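Transcriptional regulator, TetR family (Thermus thermophilus, PDB 3VPR) represses transcription as a TetR-family regulator, probably binding its operator DNA through a helix-turn-helix motif. Local coordinates at residues Ala13-Glu22 against Pro95-Ser106; Ala69-Leu79 against Ala128-Phe139. One frame throughout, in Å; residues are numbered along the deposited sequence.

Interaction 1: Ala13-Glu22 against Pro95-Ser106; sequences AKLFTEKGYE and PFFVTMLQGIKS
Ala13 O is gripped twice by Thr17, through its backbone N and through OG1 at 2.9 Å, the two donors arriving from opposite faces of the carbonyl plane. From across the contact Thr99 OG1 comes within 3.1 Å of Ala13 O, but at an angle too poor for a hydrogen bond. Pro95 O is the counterpart on helix 94-103, held in the same double way by Thr99 N and Thr99 OG1. In both threonines OG1 lies anti to the carbonyl carbon (chi1 -67° in Thr17), the torsion that lets it reach one turn back. Though bonded within their own helices, the hydroxyls also pack against the other helix without bonding to it, Thr17 OG1 lying beside Pro95 O and Val98 CB. Methyl groups meet alongside: Thr17 CG2 is 3.7 Å from Val98 CG1, the two side chains crossing at about a right angle, and Thr99 CG2 touches Phe16 CD2. Small residues suit this crossing, where the segment axes come within 8.1 Å at 62°. The Ala13 methyl sits almost on the normal of the Phe96 ring, 4.2 Å from its centroid, a CH-pi contact.

Just past the end of helix 4-19, Gly20 turns the chain with positive phi, which favours glycine. Gln102 bridges the turn: NE2 bonds to Val98 O of its own helix, while OE1 accepts a long, weak but fairly straight bond from Tyr21 N, 3.4 Å. Tyr21 CE2 lies 3.6 Å from Ser106 CB, and Ser106 OG donates to Glu22 OE2 at 2.9 Å on the anti side of the carboxylate.

The contact thus joins the probable DNA-binding part to the C-terminal helices. Helix 47-70 lies against it, with Leu51 touching Tyr21 and Thr99 and Ile54 meeting Phe96, while Phe16 packs on Leu29 of helix 26-33.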
loop_
_atom_site.group_PDB
_atom_site.type_symbol
_atom_site.label_atom_id
_atom_site.label_comp_id
_atom_site.label_asym_id
_atom_site.label_seq_id
_atom_site.Cartn_x
_atom_site.Cartn_y
_atom_site.Cartn_z
ATOM N N ALA A 13 19.497 2.182 7.292
ATOM C CA ALA A 13 18.100 1.811 7.138
ATOM C C ALA A 13 17.248 2.377 8.285
ATOM O O ALA A 13 16.158 2.892 8.049
ATOM C CB ALA A 13 17.957 0.294 7.069
ATOM N N LYS A 14 17.736 2.283 9.520
ATOM C CA LYS A 14 16.979 2.818 10.653
ATOM C C LYS A 14 16.886 4.339 10.580
ATOM O O LYS A 14 15.830 4.913 10.824
ATOM C CB LYS A 14 17.625 2.438 11.979
ATOM C CG LYS A 14 17.571 0.969 12.309
ATOM C CD LYS A 14 18.236 0.716 13.658
ATOM C CE LYS A 14 18.326 -0.769 13.965
ATOM N NZ LYS A 14 18.980 -1.013 15.281
ATOM N N LEU A 15 17.988 4.989 10.234
ATOM C CA LEU A 15 17.993 6.443 10.166
ATOM C C LEU A 15 17.043 6.936 9.077
ATOM O O LEU A 15 16.315 7.902 9.282
ATOM C CB LEU A 15 19.413 6.965 9.931
ATOM C CG LEU A 15 19.502 8.483 9.837
ATOM C CD1 LEU A 15 18.958 9.103 11.123
ATOM C CD2 LEU A 15 20.940 8.903 9.610
ATOM N N PHE A 16 17.039 6.263 7.931
ATOM C CA PHE A 16 16.153 6.646 6.840
ATOM C C PHE A 16 14.701 6.455 7.273
ATOM O O PHE A 16 13.830 7.226 6.888
ATOM C CB PHE A 16 16.409 5.808 5.587
ATOM C CG PHE A 16 17.737 6.067 4.931
ATOM C CD1 PHE A 16 18.327 7.324 4.988
ATOM C CD2 PHE A 16 18.380 5.054 4.218
ATOM C CE1 PHE A 16 19.545 7.571 4.342
ATOM C CE2 PHE A 16 19.588 5.287 3.569
ATOM C CZ PHE A 16 20.176 6.549 3.629
ATOM N N THR A 17 14.443 5.416 8.059
ATOM C CA THR A 17 13.096 5.152 8.546
ATOM C C THR A 17 12.663 6.250 9.531
ATOM O O THR A 17 11.502 6.647 9.559
ATOM C CB THR A 17 13.027 3.776 9.254
ATOM O OG1 THR A 17 13.226 2.737 8.289
ATOM C CG2 THR A 17 11.670 3.580 9.947
ATOM N N GLU A 18 13.612 6.741 10.323
ATOM C CA GLU A 18 13.351 7.775 11.323
ATOM C C GLU A 18 13.290 9.192 10.749
ATOM O O GLU A 18 12.471 9.998 11.180
ATOM C CB GLU A 18 14.428 7.726 12.424
ATOM C CG GLU A 18 14.438 6.446 13.285
ATOM C CD GLU A 18 15.775 6.219 14.019
ATOM O OE1 GLU A 18 15.876 5.257 14.818
ATOM O OE2 GLU A 18 16.733 6.992 13.793
ATOM N N LYS A 19 14.160 9.489 9.786
ATOM C CA LYS A 19 14.234 10.814 9.168
ATOM C C LYS A 19 13.730 10.926 7.730
ATOM O O LYS A 19 13.431 12.024 7.271
ATOM C CB LYS A 19 15.673 11.324 9.139
ATOM C CG LYS A 19 16.334 11.591 10.450
ATOM C CD LYS A 19 17.608 12.394 10.194
ATOM C CE LYS A 19 17.282 13.722 9.512
ATOM N NZ LYS A 19 18.471 14.567 9.212
ATOM N N GLY A 20 13.668 9.811 7.014
ATOM C CA GLY A 20 13.243 9.857 5.625
ATOM C C GLY A 20 14.506 9.837 4.781
ATOM O O GLY A 20 15.487 10.477 5.151
ATOM N N TYR A 21 14.497 9.126 3.658
ATOM C CA TYR A 21 15.685 9.028 2.810
ATOM C C TYR A 21 16.204 10.352 2.289
ATOM O O TYR A 21 17.399 10.653 2.379
ATOM C CB TYR A 21 15.423 8.115 1.604
ATOM C CG TYR A 21 16.584 8.073 0.627
ATOM C CD1 TYR A 21 17.708 7.287 0.883
ATOM C CD2 TYR A 21 16.580 8.856 -0.534
ATOM C CE1 TYR A 21 18.799 7.283 0.015
ATOM C CE2 TYR A 21 17.668 8.861 -1.406
ATOM C CZ TYR A 21 18.776 8.070 -1.122
ATOM O OH TYR A 21 19.871 8.080 -1.959
ATOM N N GLU A 22 15.300 11.126 1.706
ATOM C CA GLU A 22 15.645 12.413 1.134
ATOM C C GLU A 22 16.202 13.414 2.140
ATOM O O GLU A 22 17.157 14.134 1.837
ATOM C CB GLU A 22 14.422 12.997 0.430
ATOM C CG GLU A 22 14.132 12.349 -0.910
ATOM C CD GLU A 22 15.301 12.496 -1.863
ATOM O OE1 GLU A 22 15.815 13.627 -1.983
ATOM O OE2 GLU A 22 15.708 11.493 -2.493
ATOM N N PRO A 95 12.799 -1.942 9.266
ATOM C CA PRO A 95 13.435 -0.726 8.742
ATOM C C PRO A 95 13.903 -0.785 7.281
ATOM O O PRO A 95 13.883 0.230 6.583
ATOM C CB PRO A 95 14.574 -0.460 9.735
ATOM C CG PRO A 95 14.798 -1.791 10.406
ATOM C CD PRO A 95 13.443 -2.395 10.513
ATOM N N PHE A 96 14.323 -1.959 6.814
ATOM C CA PHE A 96 14.757 -2.096 5.426
ATOM C C PHE A 96 13.584 -1.915 4.464
ATOM O O PHE A 96 13.744 -1.382 3.364
ATOM C CB PHE A 96 15.377 -3.470 5.178
ATOM C CG PHE A 96 16.724 -3.650 5.801
ATOM C CD1 PHE A 96 16.844 -4.006 7.139
ATOM C CD2 PHE A 96 17.880 -3.461 5.049
ATOM C CE1 PHE A 96 18.102 -4.170 7.722
ATOM C CE2 PHE A 96 19.148 -3.622 5.622
ATOM C CZ PHE A 96 19.259 -3.977 6.960
ATOM N N PHE A 97 12.409 -2.376 4.878
ATOM C CA PHE A 97 11.211 -2.267 4.055
ATOM C C PHE A 97 10.698 -0.842 4.005
ATOM O O PHE A 97 10.276 -0.370 2.950
ATOM C CB PHE A 97 10.140 -3.219 4.573
ATOM C CG PHE A 97 10.346 -4.632 4.125
ATOM C CD1 PHE A 97 9.797 -5.082 2.926
ATOM C CD2 PHE A 97 11.154 -5.490 4.852
ATOM C CE1 PHE A 97 10.058 -6.368 2.460
ATOM C CE2 PHE A 97 11.420 -6.777 4.391
ATOM C CZ PHE A 97 10.872 -7.215 3.195
ATOM N N VAL A 98 10.738 -0.154 5.140
ATOM C CA VAL A 98 10.294 1.229 5.180
ATOM C C VAL A 98 11.221 2.048 4.283
ATOM O O VAL A 98 10.789 2.978 3.603
ATOM C CB VAL A 98 10.329 1.787 6.619
ATOM C CG1 VAL A 98 10.019 3.290 6.609
ATOM C CG2 VAL A 98 9.315 1.041 7.482
ATOM N N THR A 99 12.495 1.682 4.258
ATOM C CA THR A 99 13.459 2.406 3.437
ATOM C C THR A 99 13.210 2.156 1.952
ATOM O O THR A 99 13.127 3.095 1.157
ATOM C CB THR A 99 14.913 1.988 3.771
ATOM O OG1 THR A 99 15.224 2.353 5.122
ATOM C CG2 THR A 99 15.897 2.676 2.827
HETATM N N MSE A 100 13.096 0.884 1.586
HETATM C CA MSE A 100 12.870 0.492 0.199
HETATM C C MSE A 100 11.617 1.088 -0.458
HETATM O O MSE A 100 11.679 1.614 -1.572
HETATM C CB MSE A 100 12.784 -1.028 0.093
HETATM C CG MSE A 100 12.280 -1.464 -1.264
HETATM SE SE MSE A 100 11.294 -3.092 -1.198
HETATM C CE MSE A 100 9.712 -2.455 -0.291
ATOM N N LEU A 101 10.483 0.980 0.226
ATOM C CA LEU A 101 9.218 1.481 -0.297
ATOM C C LEU A 101 9.274 2.946 -0.713
ATOM O O LEU A 101 8.954 3.291 -1.851
ATOM C CB LEU A 101 8.110 1.291 0.746
ATOM C CG LEU A 101 6.677 1.541 0.266
ATOM C CD1 LEU A 101 6.347 0.555 -0.841
ATOM C CD2 LEU A 101 5.691 1.386 1.424
ATOM N N GLN A 102 9.690 3.807 0.206
ATOM C CA GLN A 102 9.755 5.236 -0.068
ATOM C C GLN A 102 10.837 5.629 -1.072
ATOM O O GLN A 102 10.634 6.519 -1.899
ATOM C CB GLN A 102 9.972 6.011 1.242
ATOM C CG GLN A 102 11.350 5.823 1.859
ATOM C CD GLN A 102 11.566 6.667 3.109
ATOM O OE1 GLN A 102 11.423 7.892 3.084
ATOM N NE2 GLN A 102 11.923 6.012 4.208
ATOM N N GLY A 103 11.977 4.950 -1.007
ATOM C CA GLY A 103 13.091 5.284 -1.878
ATOM C C GLY A 103 13.032 4.975 -3.362
ATOM O O GLY A 103 13.826 5.527 -4.122
ATOM N N ILE A 104 12.104 4.120 -3.782
ATOM C CA ILE A 104 11.991 3.729 -5.189
ATOM C C ILE A 104 12.364 4.786 -6.238
ATOM O O ILE A 104 13.236 4.550 -7.078
ATOM C CB ILE A 104 10.568 3.197 -5.516
ATOM C CG1 ILE A 104 10.517 2.689 -6.962
ATOM C CG2 ILE A 104 9.530 4.290 -5.300
ATOM C CD1 ILE A 104 11.415 1.493 -7.227
ATOM N N LYS A 105 11.717 5.945 -6.195
ATOM C CA LYS A 105 11.994 6.995 -7.172
ATOM C C LYS A 105 13.418 7.540 -7.112
ATOM O O LYS A 105 13.892 8.172 -8.062
ATOM C CB LYS A 105 11.008 8.153 -6.997
ATOM C CG LYS A 105 10.959 8.725 -5.586
ATOM C CD LYS A 105 10.173 10.028 -5.537
ATOM C CE LYS A 105 9.892 10.444 -4.103
ATOM N NZ LYS A 105 9.076 9.425 -3.372
ATOM N N SER A 106 14.106 7.285 -6.004
ATOM C CA SER A 106 15.459 7.791 -5.829
ATOM C C SER A 106 16.568 6.951 -6.451
ATOM O O SER A 106 17.671 7.449 -6.660
ATOM C CB SER A 106 15.747 7.994 -4.333
ATOM O OG SER A 106 14.916 9.004 -3.784
#

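Interaction 2: Ala69-Leu79 against Ala128-Phe139; sequences ALEVADPKEAL and AILRRGVEQGVF
Ile129 is the knob of a knobs-into-holes contact in the all-helical C-terminal domain of this TetR-family protein, where the start of helix 75-92 runs nearly antiparallel to the end of helix 109-135. Its side chain fits among Ala69, Leu70, Ala78 and Leu79. The branches divide the work: CD1 reaches Ala69 CB at 3.7 Å, CG2 lies against Ala78 CB, and CG1 meets Leu70 CD2 at 3.6 Å. Alanines at two corners of the hole leave room for the beta-branched knob. Close by, the Pro75 ring comes over Gly133, with CB 3.8 Å from Gly133 CA. Gly133, with no side chain, lets the Phe139 ring and the proline come close to the helix backbone. That ring also touches Pro75, and Lys76 lays its CG 3.6 Å from Phe139 CE1, the aliphatic part of a long chain serving as packing. Leu79 and Leu130 continue the apolar side to Leu185 of the second subunit.

Toward solvent the contact becomes looser. Ala73 is exposed, its CB turned from the other segment, and Lys76 beyond its CG leads away from it; Asp74 holds the turn between them by capping helix 75-92 at Lys76 N. Between the packed and open sides lies Arg132. Its chain, bent at chi3 (38°), carries the guanidinium to the turn joining helices 47-70 and 75-92, a place suited to a group with several N-H donors. NH1 gives a weak bond to Leu70 O, while NH2 makes a straighter one to Val72 O, 3.1 Å with an N-H...O angle of 165°, this oxygen lying in the guanidinium plane.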
loop_
_atom_site.group_PDB
_atom_site.type_symbol
_atom_site.label_atom_id
_atom_site.label_comp_id
_atom_site.label_asym_id
_atom_site.label_seq_id
_atom_site.Cartn_x
_atom_site.Cartn_y
_atom_site.Cartn_z
ATOM N N ALA A 69 8.260 -21.751 -0.374
ATOM C CA ALA A 69 6.875 -22.160 -0.582
ATOM C C ALA A 69 6.627 -22.930 -1.869
ATOM O O ALA A 69 5.739 -23.779 -1.917
ATOM C CB ALA A 69 5.953 -20.937 -0.519
ATOM N N LEU A 70 7.395 -22.630 -2.913
ATOM C CA LEU A 70 7.240 -23.312 -4.186
ATOM C C LEU A 70 7.500 -24.815 -4.039
ATOM O O LEU A 70 7.009 -25.627 -4.833
ATOM C CB LEU A 70 8.200 -22.720 -5.224
ATOM C CG LEU A 70 7.924 -21.303 -5.741
ATOM C CD1 LEU A 70 9.000 -20.890 -6.738
ATOM C CD2 LEU A 70 6.559 -21.257 -6.402
ATOM N N GLU A 71 8.253 -25.176 -3.006
ATOM C CA GLU A 71 8.600 -26.569 -2.751
ATOM C C GLU A 71 7.544 -27.361 -1.990
ATOM O O GLU A 71 7.687 -28.571 -1.810
ATOM C CB GLU A 71 9.940 -26.647 -2.013
ATOM C CG GLU A 71 11.119 -26.110 -2.817
ATOM C CD GLU A 71 11.310 -26.844 -4.130
ATOM O OE1 GLU A 71 11.541 -28.071 -4.093
ATOM O OE2 GLU A 71 11.230 -26.200 -5.201
ATOM N N VAL A 72 6.484 -26.691 -1.548
ATOM C CA VAL A 72 5.414 -27.369 -0.821
ATOM C C VAL A 72 4.406 -27.956 -1.809
ATOM O O VAL A 72 3.797 -27.231 -2.597
ATOM C CB VAL A 72 4.686 -26.400 0.142
ATOM C CG1 VAL A 72 3.543 -27.118 0.851
ATOM C CG2 VAL A 72 5.677 -25.846 1.158
ATOM N N ALA A 73 4.242 -29.275 -1.757
ATOM C CA ALA A 73 3.330 -29.992 -2.642
ATOM C C ALA A 73 1.912 -29.422 -2.630
ATOM O O ALA A 73 1.438 -28.936 -3.649
ATOM C CB ALA A 73 3.305 -31.476 -2.271
ATOM N N ASP A 74 1.241 -29.490 -1.484
ATOM C CA ASP A 74 -0.124 -28.977 -1.335
ATOM C C ASP A 74 -0.220 -27.460 -1.581
ATOM O O ASP A 74 0.230 -26.655 -0.766
ATOM C CB ASP A 74 -0.653 -29.328 0.066
ATOM C CG ASP A 74 -2.013 -28.714 0.359
ATOM O OD1 ASP A 74 -2.728 -28.337 -0.592
ATOM O OD2 ASP A 74 -2.377 -28.622 1.550
ATOM N N PRO A 75 -0.815 -27.060 -2.718
ATOM C CA PRO A 75 -0.982 -25.647 -3.094
ATOM C C PRO A 75 -1.556 -24.761 -1.986
ATOM O O PRO A 75 -1.198 -23.592 -1.883
ATOM C CB PRO A 75 -1.909 -25.719 -4.307
ATOM C CG PRO A 75 -1.551 -27.051 -4.923
ATOM C CD PRO A 75 -1.446 -27.947 -3.715
ATOM N N LYS A 76 -2.442 -25.315 -1.162
ATOM C CA LYS A 76 -3.037 -24.547 -0.071
ATOM C C LYS A 76 -2.012 -24.237 1.006
ATOM O O LYS A 76 -1.976 -23.131 1.551
ATOM C CB LYS A 76 -4.208 -25.303 0.559
ATOM C CG LYS A 76 -5.400 -25.526 -0.367
ATOM C CD LYS A 76 -6.613 -26.034 0.410
ATOM C CE LYS A 76 -6.292 -27.310 1.185
ATOM N NZ LYS A 76 -7.394 -27.709 2.115
ATOM N N GLU A 77 -1.185 -25.229 1.311
ATOM C CA GLU A 77 -0.147 -25.100 2.324
ATOM C C GLU A 77 1.011 -24.256 1.779
ATOM O O GLU A 77 1.683 -23.545 2.522
ATOM C CB GLU A 77 0.339 -26.495 2.722
ATOM C CG GLU A 77 1.211 -26.536 3.957
ATOM C CD GLU A 77 0.545 -25.889 5.156
ATOM O OE1 GLU A 77 -0.665 -26.118 5.361
ATOM O OE2 GLU A 77 1.238 -25.161 5.898
ATOM N N ALA A 78 1.232 -24.340 0.470
ATOM C CA ALA A 78 2.290 -23.579 -0.170
ATOM C C ALA A 78 1.939 -22.090 -0.126
ATOM O O ALA A 78 2.808 -21.232 0.055
ATOM C CB ALA A 78 2.454 -24.036 -1.617
ATOM N N LEU A 79 0.657 -21.785 -0.292
ATOM C CA LEU A 79 0.225 -20.395 -0.268
ATOM C C LEU A 79 0.369 -19.843 1.143
ATOM O O LEU A 79 0.820 -18.718 1.327
ATOM C CB LEU A 79 -1.228 -20.276 -0.732
ATOM C CG LEU A 79 -1.819 -18.857 -0.663
ATOM C CD1 LEU A 79 -1.067 -17.940 -1.618
ATOM C CD2 LEU A 79 -3.304 -18.892 -1.010
ATOM N N ALA A 128 2.808 -18.650 -9.625
ATOM C CA ALA A 128 3.075 -20.059 -9.920
ATOM C C ALA A 128 2.363 -20.955 -8.912
ATOM O O ALA A 128 1.832 -21.997 -9.282
ATOM C CB ALA A 128 4.588 -20.345 -9.905
ATOM N N ILE A 129 2.357 -20.560 -7.640
ATOM C CA ILE A 129 1.672 -21.352 -6.614
ATOM C C ILE A 129 0.158 -21.353 -6.871
ATOM O O ILE A 129 -0.494 -22.389 -6.808
ATOM C CB ILE A 129 1.920 -20.795 -5.199
ATOM C CG1 ILE A 129 3.390 -20.954 -4.819
ATOM C CG2 ILE A 129 1.036 -21.503 -4.190
ATOM C CD1 ILE A 129 3.732 -20.365 -3.457
ATOM N N LEU A 130 -0.396 -20.187 -7.169
ATOM C CA LEU A 130 -1.825 -20.073 -7.437
ATOM C C LEU A 130 -2.202 -20.828 -8.706
ATOM O O LEU A 130 -3.192 -21.558 -8.729
ATOM C CB LEU A 130 -2.224 -18.598 -7.577
ATOM C CG LEU A 130 -1.999 -17.759 -6.317
ATOM C CD1 LEU A 130 -2.217 -16.274 -6.622
ATOM C CD2 LEU A 130 -2.938 -18.242 -5.219
ATOM N N ARG A 131 -1.404 -20.657 -9.758
ATOM C CA ARG A 131 -1.679 -21.329 -11.021
ATOM C C ARG A 131 -1.684 -22.852 -10.855
ATOM O O ARG A 131 -2.530 -23.547 -11.443
ATOM C CB ARG A 131 -0.657 -20.909 -12.086
ATOM C CG ARG A 131 -0.775 -21.684 -13.385
ATOM C CD ARG A 131 -0.033 -21.010 -14.530
ATOM N NE ARG A 131 1.193 -20.353 -14.091
ATOM C CZ ARG A 131 1.311 -19.042 -13.905
ATOM N NH1 ARG A 131 0.279 -18.241 -14.129
ATOM N NH2 ARG A 131 2.451 -18.534 -13.473
ATOM N N ARG A 132 -0.750 -23.375 -10.061
ATOM C CA ARG A 132 -0.707 -24.819 -9.836
ATOM C C ARG A 132 -1.989 -25.241 -9.137
ATOM O O ARG A 132 -2.558 -26.290 -9.441
ATOM C CB ARG A 132 0.489 -25.205 -8.967
ATOM C CG ARG A 132 1.839 -25.143 -9.670
ATOM C CD ARG A 132 2.964 -25.264 -8.641
ATOM N NE ARG A 132 2.622 -26.225 -7.589
ATOM C CZ ARG A 132 3.244 -26.312 -6.414
ATOM N NH1 ARG A 132 4.254 -25.499 -6.119
ATOM N NH2 ARG A 132 2.838 -27.204 -5.520
ATOM N N GLY A 133 -2.443 -24.413 -8.198
ATOM C CA GLY A 133 -3.661 -24.709 -7.467
ATOM C C GLY A 133 -4.849 -24.805 -8.399
ATOM O O GLY A 133 -5.691 -25.695 -8.258
ATOM N N VAL A 134 -4.926 -23.885 -9.356
ATOM C CA VAL A 134 -6.020 -23.903 -10.316
ATOM C C VAL A 134 -5.876 -25.113 -11.246
ATOM O O VAL A 134 -6.854 -25.778 -11.571
ATOM C CB VAL A 134 -6.055 -22.601 -11.151
ATOM C CG1 VAL A 134 -7.033 -22.755 -12.316
ATOM C CG2 VAL A 134 -6.482 -21.411 -10.262
ATOM N N GLU A 135 -4.651 -25.397 -11.666
ATOM C CA GLU A 135 -4.397 -26.523 -12.559
ATOM C C GLU A 135 -4.722 -27.868 -11.903
ATOM O O GLU A 135 -5.364 -28.723 -12.509
ATOM C CB GLU A 135 -2.940 -26.487 -13.026
ATOM C CG GLU A 135 -2.588 -25.179 -13.734
ATOM C CD GLU A 135 -1.142 -25.099 -14.175
ATOM O OE1 GLU A 135 -0.259 -25.555 -13.413
ATOM O OE2 GLU A 135 -0.890 -24.561 -15.280
ATOM N N GLN A 136 -4.289 -28.056 -10.662
ATOM C CA GLN A 136 -4.564 -29.304 -9.960
ATOM C C GLN A 136 -6.012 -29.353 -9.495
ATOM O O GLN A 136 -6.430 -30.313 -8.854
ATOM C CB GLN A 136 -3.637 -29.443 -8.759
ATOM C CG GLN A 136 -2.178 -29.643 -9.135
ATOM C CD GLN A 136 -1.230 -29.209 -8.033
ATOM O OE1 GLN A 136 -0.931 -28.021 -7.892
ATOM N NE2 GLN A 136 -0.762 -30.166 -7.235
ATOM N N GLY A 137 -6.778 -28.312 -9.820
ATOM C CA GLY A 137 -8.168 -28.278 -9.408
ATOM C C GLY A 137 -8.353 -28.055 -7.918
ATOM O O GLY A 137 -9.452 -28.237 -7.408
ATOM N N VAL A 138 -7.293 -27.653 -7.216
ATOM C CA VAL A 138 -7.381 -27.406 -5.775
ATOM C C VAL A 138 -8.014 -26.044 -5.501
ATOM O O VAL A 138 -8.680 -25.845 -4.488
ATOM C CB VAL A 138 -5.996 -27.448 -5.106
ATOM C CG1 VAL A 138 -6.139 -27.200 -3.619
ATOM C CG2 VAL A 138 -5.347 -28.799 -5.355
ATOM N N PHE A 139 -7.771 -25.101 -6.399
ATOM C CA PHE A 139 -8.351 -23.775 -6.285
ATOM C C PHE A 139 -9.309 -23.661 -7.470
ATOM O O PHE A 139 -9.106 -24.303 -8.502
ATOM C CB PHE A 139 -7.284 -22.673 -6.399
ATOM C CG PHE A 139 -6.255 -22.677 -5.297
ATOM C CD1 PHE A 139 -6.593 -23.043 -4.001
ATOM C CD2 PHE A 139 -4.947 -22.262 -5.558
ATOM C CE1 PHE A 139 -5.647 -22.998 -2.975
ATOM C CE2 PHE A 139 -3.991 -22.212 -4.537
ATOM C CZ PHE A 139 -4.345 -22.583 -3.240
#

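Interactions 1 and 2 lie on opposite sides of the chain's centre, their centres 34 Å apart and their nearest atoms about 15 Å apart, without touching. Interaction 1 joins the putative DNA-binding end to the C-terminal domain; interaction 2 belongs to the far end of that domain. Helix 47-70 spans the two, covering the first contact with Leu51 and Ile54 and ending in the second with Ala69 and Leu70. Helices 75-92, 94-103 and 109-135 follow one another in the chain and connect them again. Helix 47-70, unbroken between them, could carry a shift from one to the other, as proposed for ligand-responsive TetR relatives.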